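Local coordinates for protein nitroreductase (Desulfitobacterium hafniense, PDB 3PXV) that binds flavin mononucleotide and probably works as an FMN-dependent oxidoreductase of the nitroreductase family, at residues 26-31 and 125-130; 57-62 and 88-93; 139-142 and 146-149. One frame throughout, in Å; residues are numbered along the deposited sequence.

Contact 1 (26-31 and 125-130); sequences DELLQA and TSLGIA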
# COMPACT_ATOMS: atom_id res chain seq x y z
N ASP B 26 24.69 3.17 1.77
CA ASP B 26 24.26 1.78 1.59
C ASP B 26 23.60 1.28 2.86
O ASP B 26 22.66 0.50 2.80
CB ASP B 26 25.45 0.90 1.26
CG ASP B 26 26.04 1.18 -0.12
OD1 ASP B 26 25.26 1.58 -1.03
OD2 ASP B 26 27.26 0.98 -0.30
N GLU B 27 24.11 1.72 4.00
CA GLU B 27 23.56 1.37 5.31
C GLU B 27 22.06 1.70 5.31
O GLU B 27 21.22 0.86 5.65
CB GLU B 27 24.29 2.15 6.42
CG GLU B 27 24.09 1.66 7.86
CD GLU B 27 24.79 2.55 8.90
OE1 GLU B 27 24.71 3.79 8.78
OE2 GLU B 27 25.41 2.01 9.84
N LEU B 28 21.72 2.92 4.90
CA LEU B 28 20.32 3.36 4.86
C LEU B 28 19.50 2.70 3.74
O LEU B 28 18.36 2.33 3.95
CB LEU B 28 20.24 4.89 4.74
CG LEU B 28 20.84 5.71 5.89
CD1 LEU B 28 20.93 7.16 5.51
CD2 LEU B 28 20.06 5.54 7.19
N LEU B 29 20.07 2.57 2.55
CA LEU B 29 19.39 1.93 1.45
C LEU B 29 19.02 0.50 1.83
O LEU B 29 17.93 0.04 1.49
CB LEU B 29 20.24 1.91 0.18
CG LEU B 29 20.48 3.24 -0.53
CD1 LEU B 29 21.41 3.04 -1.74
CD2 LEU B 29 19.16 3.90 -0.95
N GLN B 30 19.91 -0.19 2.52
CA GLN B 30 19.68 -1.57 2.96
C GLN B 30 18.56 -1.64 3.99
O GLN B 30 17.71 -2.52 3.89
CB GLN B 30 20.98 -2.19 3.52
CG GLN B 30 20.87 -3.63 3.94
CD GLN B 30 20.39 -4.57 2.83
OE1 GLN B 30 20.59 -4.31 1.63
NE2 GLN B 30 19.75 -5.68 3.23
N ALA B 31 18.55 -0.73 4.96
CA ALA B 31 17.51 -0.69 6.00
C ALA B 31 16.15 -0.51 5.36
O ALA B 31 15.18 -1.15 5.77
CB ALA B 31 17.76 0.43 6.99
N THR B 125 11.36 7.84 5.42
CA THR B 125 11.05 9.07 6.14
C THR B 125 11.56 9.00 7.57
O THR B 125 12.03 10.00 8.08
CB THR B 125 9.55 9.39 6.10
OG1 THR B 125 9.13 9.59 4.75
CG2 THR B 125 9.27 10.62 6.87
N SER B 126 11.46 7.82 8.20
CA SER B 126 11.94 7.61 9.58
C SER B 126 13.44 7.73 9.65
O SER B 126 13.98 8.00 10.72
CB SER B 126 11.59 6.21 10.09
OG SER B 126 12.43 5.23 9.50
N LEU B 127 14.11 7.47 8.52
CA LEU B 127 15.58 7.54 8.43
C LEU B 127 16.10 8.88 7.94
O LEU B 127 17.29 9.03 7.72
CB LEU B 127 16.13 6.41 7.54
CG LEU B 127 15.96 5.01 8.13
CD1 LEU B 127 16.31 3.90 7.13
CD2 LEU B 127 16.82 4.92 9.37
N GLY B 128 15.22 9.86 7.80
CA GLY B 128 15.62 11.18 7.33
C GLY B 128 15.88 11.22 5.83
O GLY B 128 16.47 12.19 5.33
N ILE B 129 15.44 10.18 5.11
CA ILE B 129 15.59 10.12 3.65
C ILE B 129 14.30 10.58 2.95
O ILE B 129 13.24 9.95 3.08
CB ILE B 129 15.93 8.69 3.17
CG1 ILE B 129 17.23 8.19 3.80
CG2 ILE B 129 16.01 8.65 1.65
CD1 ILE B 129 18.42 9.15 3.63
N ALA B 130 14.41 11.66 2.19
CA ALA B 130 13.30 12.20 1.43
C ALA B 130 12.92 11.22 0.34
O ALA B 130 13.77 10.50 -0.20
CB ALA B 130 13.67 13.56 0.84

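Contact 2 (57-62 and 88-93); sequences ELMQEM and RLFYGA. With FMN (flavin mononucleotide), chain F.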
# COMPACT_ATOMS: atom_id res chain seq x y z
N GLU B 57 23.30 6.67 -15.19
CA GLU B 57 23.07 6.54 -16.62
C GLU B 57 21.70 5.92 -16.89
O GLU B 57 20.91 6.49 -17.66
CB GLU B 57 24.19 5.72 -17.28
CG GLU B 57 24.03 5.48 -18.78
CD GLU B 57 23.96 6.78 -19.58
OE1 GLU B 57 24.46 7.81 -19.08
OE2 GLU B 57 23.41 6.76 -20.70
N LEU B 58 21.41 4.79 -16.25
CA LEU B 58 20.14 4.07 -16.47
C LEU B 58 18.98 4.96 -16.05
O LEU B 58 17.96 5.02 -16.72
CB LEU B 58 20.13 2.73 -15.70
CG LEU B 58 18.88 1.84 -15.74
CD1 LEU B 58 18.44 1.52 -17.16
CD2 LEU B 58 19.11 0.57 -14.97
N MSE B 59 19.13 5.67 -14.93
CA MSE B 59 18.08 6.56 -14.45
C MSE B 59 17.79 7.66 -15.47
O MSE B 59 16.63 7.88 -15.81
CB MSE B 59 18.44 7.14 -13.08
CG MSE B 59 18.36 6.11 -11.94
SE MSE B 59 18.27 7.00 -10.24
CE MSE B 59 16.61 7.89 -10.53
N GLN B 60 18.84 8.33 -15.97
CA GLN B 60 18.69 9.38 -17.00
C GLN B 60 18.04 8.84 -18.27
O GLN B 60 17.24 9.53 -18.90
CB GLN B 60 20.04 10.04 -17.36
CG GLN B 60 20.69 10.92 -16.27
CD GLN B 60 22.02 11.59 -16.74
OE1 GLN B 60 22.79 10.99 -17.49
NE2 GLN B 60 22.27 12.81 -16.28
N GLU B 61 18.39 7.62 -18.66
CA GLU B 61 17.84 7.06 -19.89
C GLU B 61 16.35 6.78 -19.77
O GLU B 61 15.59 7.07 -20.67
CB GLU B 61 18.62 5.82 -20.34
CG GLU B 61 20.04 6.13 -20.83
CD GLU B 61 20.77 4.93 -21.42
OE1 GLU B 61 20.10 3.95 -21.81
OE2 GLU B 61 22.02 4.97 -21.53
N MSE B 62 15.94 6.24 -18.63
CA MSE B 62 14.56 5.93 -18.41
C MSE B 62 13.76 7.23 -18.32
O MSE B 62 12.60 7.30 -18.76
CB MSE B 62 14.39 5.08 -17.13
CG MSE B 62 14.98 3.70 -17.23
SE MSE B 62 14.89 2.67 -15.58
CE MSE B 62 12.99 2.70 -15.39
N ARG B 88 11.61 17.67 -15.09
CA ARG B 88 12.21 16.49 -14.55
C ARG B 88 11.10 15.59 -14.11
O ARG B 88 10.05 16.04 -13.64
CB ARG B 88 13.14 16.80 -13.39
CG ARG B 88 14.48 17.53 -13.79
CD ARG B 88 15.28 17.98 -12.55
NE ARG B 88 14.44 18.78 -11.63
CZ ARG B 88 14.78 19.15 -10.39
NH1 ARG B 88 15.96 18.79 -9.86
NH2 ARG B 88 13.93 19.87 -9.66
N LEU B 89 11.34 14.30 -14.30
CA LEU B 89 10.40 13.27 -13.96
C LEU B 89 10.89 12.69 -12.61
O LEU B 89 10.08 12.40 -11.74
CB LEU B 89 10.42 12.26 -15.11
CG LEU B 89 9.18 11.59 -15.70
CD1 LEU B 89 8.05 12.57 -15.97
CD2 LEU B 89 9.58 10.85 -16.98
N PHE B 90 12.21 12.62 -12.41
CA PHE B 90 12.77 12.12 -11.16
C PHE B 90 13.29 13.19 -10.21
O PHE B 90 13.90 12.87 -9.19
CB PHE B 90 13.84 11.07 -11.43
CG PHE B 90 13.35 9.91 -12.26
CD1 PHE B 90 12.02 9.48 -12.20
CD2 PHE B 90 14.24 9.19 -13.04
CE1 PHE B 90 11.58 8.39 -12.96
CE2 PHE B 90 13.82 8.11 -13.79
CZ PHE B 90 12.50 7.70 -13.76
N TYR B 91 13.02 14.45 -10.52
CA TYR B 91 13.38 15.59 -9.69
C TYR B 91 14.83 15.60 -9.17
O TYR B 91 15.11 16.08 -8.07
CB TYR B 91 12.38 15.70 -8.54
CG TYR B 91 10.92 15.65 -9.00
CD1 TYR B 91 10.32 16.74 -9.65
CD2 TYR B 91 10.15 14.51 -8.77
CE1 TYR B 91 8.99 16.68 -10.06
CE2 TYR B 91 8.81 14.44 -9.19
CZ TYR B 91 8.25 15.52 -9.83
OH TYR B 91 6.93 15.43 -10.23
N GLY B 92 15.74 15.11 -9.99
CA GLY B 92 17.17 15.08 -9.64
C GLY B 92 17.56 14.04 -8.60
O GLY B 92 18.64 14.13 -8.01
N ALA B 93 16.67 13.07 -8.36
CA ALA B 93 16.92 12.01 -7.38
C ALA B 93 18.06 11.17 -7.86
O ALA B 93 18.09 10.81 -9.03
CB ALA B 93 15.69 11.14 -7.17
N1 FMN F . 4.01 12.55 -7.78
C2 FMN F . 4.79 12.95 -8.85
O2 FMN F . 5.31 14.07 -8.90
N3 FMN F . 4.99 12.09 -9.90
C4 FMN F . 4.44 10.84 -9.91
O4 FMN F . 4.66 10.12 -10.88
C4A FMN F . 3.65 10.43 -8.83
N5 FMN F . 3.08 9.19 -8.79
C5A FMN F . 2.54 8.71 -7.62
C6 FMN F . 2.21 7.36 -7.53
C7 FMN F . 1.67 6.84 -6.36
C7M FMN F . 1.33 5.40 -6.31
C8 FMN F . 1.45 7.68 -5.28
C8M FMN F . 0.87 7.19 -4.01
C9 FMN F . 1.79 9.04 -5.37
C9A FMN F . 2.34 9.56 -6.55
N10 FMN F . 2.68 10.90 -6.68
C10 FMN F . 3.45 11.30 -7.76
C1' FMN F . 2.76 11.73 -5.44
C2' FMN F . 1.39 12.31 -5.12
O2' FMN F . 1.16 13.41 -5.98
C3' FMN F . 1.33 12.69 -3.65
O3' FMN F . 1.50 11.56 -2.82
C4' FMN F . -0.01 13.32 -3.32
O4' FMN F . -0.09 14.50 -4.07
C5' FMN F . -0.18 13.64 -1.84
O5' FMN F . 0.87 14.49 -1.41
P FMN F . 1.93 14.02 -0.30
O1P FMN F . 2.98 15.08 -0.22
O2P FMN F . 2.60 12.68 -0.66
O3P FMN F . 1.14 13.94 0.97

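Contact 3 (139-142 and 146-149); sequences LAFA and RAEE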
# COMPACT_ATOMS: atom_id res chain seq x y z
N LEU B 139 6.76 5.09 -17.55
CA LEU B 139 6.74 5.58 -18.92
C LEU B 139 7.96 5.08 -19.73
O LEU B 139 7.93 5.05 -20.95
CB LEU B 139 6.66 7.11 -18.94
CG LEU B 139 5.38 7.75 -18.43
CD1 LEU B 139 5.51 9.29 -18.34
CD2 LEU B 139 4.21 7.36 -19.32
N ALA B 140 9.01 4.64 -19.04
CA ALA B 140 10.19 4.10 -19.71
C ALA B 140 9.87 2.81 -20.48
O ALA B 140 10.57 2.47 -21.42
CB ALA B 140 11.28 3.86 -18.70
N PHE B 141 8.80 2.13 -20.09
CA PHE B 141 8.42 0.85 -20.69
C PHE B 141 7.23 0.95 -21.61
O PHE B 141 6.92 0.02 -22.33
CB PHE B 141 7.99 -0.10 -19.57
CG PHE B 141 9.03 -0.32 -18.51
CD1 PHE B 141 9.16 0.55 -17.46
CD2 PHE B 141 9.87 -1.42 -18.57
CE1 PHE B 141 10.10 0.35 -16.50
CE2 PHE B 141 10.81 -1.61 -17.61
CZ PHE B 141 10.93 -0.72 -16.58
N ALA B 142 6.57 2.11 -21.58
CA ALA B 142 5.28 2.30 -22.22
C ALA B 142 5.18 2.08 -23.71
O ALA B 142 4.17 1.59 -24.17
CB ALA B 142 4.69 3.67 -21.83
N ARG B 146 11.55 -0.11 -25.81
CA ARG B 146 12.69 -0.23 -24.93
C ARG B 146 12.35 -0.98 -23.64
O ARG B 146 13.18 -1.05 -22.73
CB ARG B 146 13.29 1.15 -24.64
CG ARG B 146 13.79 1.86 -25.89
CD ARG B 146 14.62 3.06 -25.59
NE ARG B 146 15.92 2.73 -25.01
CZ ARG B 146 16.74 3.61 -24.43
NH1 ARG B 146 16.40 4.90 -24.33
NH2 ARG B 146 17.90 3.21 -23.94
N ALA B 147 11.17 -1.60 -23.58
CA ALA B 147 10.73 -2.29 -22.36
C ALA B 147 11.58 -3.50 -21.96
O ALA B 147 11.92 -3.64 -20.77
CB ALA B 147 9.22 -2.69 -22.45
N GLU B 148 11.94 -4.35 -22.91
CA GLU B 148 12.75 -5.54 -22.59
C GLU B 148 14.16 -5.14 -22.16
O GLU B 148 14.71 -5.73 -21.25
CB GLU B 148 12.85 -6.52 -23.76
CG GLU B 148 13.38 -7.90 -23.33
CD GLU B 148 13.99 -8.72 -24.48
OE1 GLU B 148 14.24 -8.16 -25.58
OE2 GLU B 148 14.23 -9.94 -24.26
N GLU B 149 14.72 -4.14 -22.83
CA GLU B 149 16.01 -3.59 -22.48
C GLU B 149 16.05 -3.09 -21.04
O GLU B 149 16.89 -3.53 -20.25
CB GLU B 149 16.33 -2.42 -23.42
CG GLU B 149 17.65 -1.70 -23.14
CD GLU B 149 17.81 -0.44 -24.00
OE1 GLU B 149 17.40 -0.46 -25.19
OE2 GLU B 149 18.33 0.57 -23.47
O HOH W 1 9.77 1.61 -23.88

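Contact 1 (26-31 and 125-130)
Leu28 meets Leu127 and Ile129 through the two methyls of its branch, and this contact is wholly apolar. Its CD2 lies 4.0 Å from Leu127 CD2 and equally near the CB of that leucine, the two side chains sliding past each other in opposite directions. The other methyl is turned to the second partner: Leu28 CD1 comes within 3.7 Å of Ile129 CD1, end to end, while the two chains run at a slant to each other. One turn further along helix 26-36, Ala31 adds its CB, 3.8 Å from Leu127 CD1, so that Leu127 reaches two successive turns of the helix. In both leucines CG stands opposite the carbonyl carbon (chi1 -62° in Leu28, -68° in Leu127), which points each branch at the opposite segment.

At the end of helix 106-126 the backbone closes on itself. Gly128 N hydrogen-bonds to Thr125 O at 3.2 Å, and Ile129 N to the carbonyl of Ala124, with Gly128 at positive phi. Ile129 also packs on Leu168 of strand 161-169. Met2 and Asn4 of the second subunit lie against Leu28 and Leu127, respectively, so the contact is itself part of the subunit interface.

The arrangement is a Schellman motif closing helix 106-126, with the apolar residues flanking its glycine packed on the first turns of helix 26-36 in the FMN-dependent nitroreductase fold.

Contact 2 (57-62 and 88-93)
Met59 and Phe90 bring their backbones to 8.4 Å between CA atoms, where helix 56-72 faces a type I' turn from Phe90 to Ala93 that is closed by Ala93 N bonding to Phe90 O. Met59, a selenomethionine, sends its bent end over to the turn. With chi3 at 63° the terminal methyl folds back, and Met59 CE touches Phe90 CD2 at 3.7 Å and the backbone Ala93 O at 3.6 Å. The phenyl ring offers its edge to the helix backbone: Met59 O lies near the ring plane, 3.5 Å from Phe90 CE2. This buried patch continues through Met62, likewise a selenomethionine, which packs on Met96 of strand 95-101 together with Met59. Glu63, further along the same helix, accepts hydrogen bonds from the backbone N atoms of Leu89 and Phe90 and so ties down the start of the turn.

Next to Phe90, Tyr91 serves the cofactor. Its hydroxyl donates a very short hydrogen bond of 2.5 Å from Tyr91 OH to FMN O2, and the oxygen lies near the plane of the phenol, at its edge. A phenylalanine in its place would probably leave FMN O2 without this donor and the pyrimidine end of the flavin less firmly fixed. Ser15, Arg13, Arg17, Lys175 and His178 also hydrogen-bond to the FMN.

Neighbouring residues of one turn thus divide the work: Phe90 packs against the helix, while Tyr91 grips a flavin carbonyl, where a donor would probably favour negative charge building up on the reduced ring.

Contact 3 (139-142 and 146-149)
Phe141 and Ala147 meet where the backbones come nearest, with 4.2 Å between their CA atoms. The apolar part is small: Phe141 CB and Ala147 CB stand 4.1 Å apart, and the alanine methyl also lies against the carbonyl of Phe141, 3.6 Å from its O. With CG opposite the carbonyl carbon (chi1 -57°), the ring swings along the start of the helix and turns its edge to the backbone there, Phe141 CD2 lying 3.7 Å from Ala147 O, which sits near the ring plane. The hydrogen bond to that oxygen comes from Ser151 OG.

A water makes the polar link. It donates to Ala140 O at 2.7 Å and accepts from Arg146 N at 3.1 Å, joining the loop to the N-cap residue of helix 147-154.

Charge is paired along the helix start. Arg146 NH2 gives Glu149 OE2 a salt bridge of 2.7 Å, with an N-H...O angle of 157°; it comes to the syn side of the carboxylate, 23° out of its plane. Both groups have second partners, Glu61 for the arginine and Arg153 for the glutamate, so the pair belongs to a wider charge network.

The loop after strand 130-133 is thereby laid between two helices: Ala140 and Phe141 pack on Met62 of helix 56-72 and also on Phe150 of helix 147-154, whose first residues are 147-149, with Arg146 as N-cap.

Contact 2 lies nested along the chain within the loop that contact 1 closes, and contact 3 follows both. Contacts 2 and 3, their centres 14 Å apart, meet at helix 56-72, which carries one segment of contact 2 and against which contact 3 packs, through a salt bridge and apolar packing. Contact 1 stands apart, its centre about 20 Å from that of contact 2 and about 28 Å from that of contact 3, across the chain's centre from the latter. Contacts 1 and 2 adjoin the antiparallel sheet at strands 161-169 and 95-101; contact 3 lies between helices 56-72 and 147-154. Contact 1 touches the second subunit, contact 2 reaches the flavin directly, and contact 3 is more remote, the Ala140 side chain about 12 Å from a bound FMN.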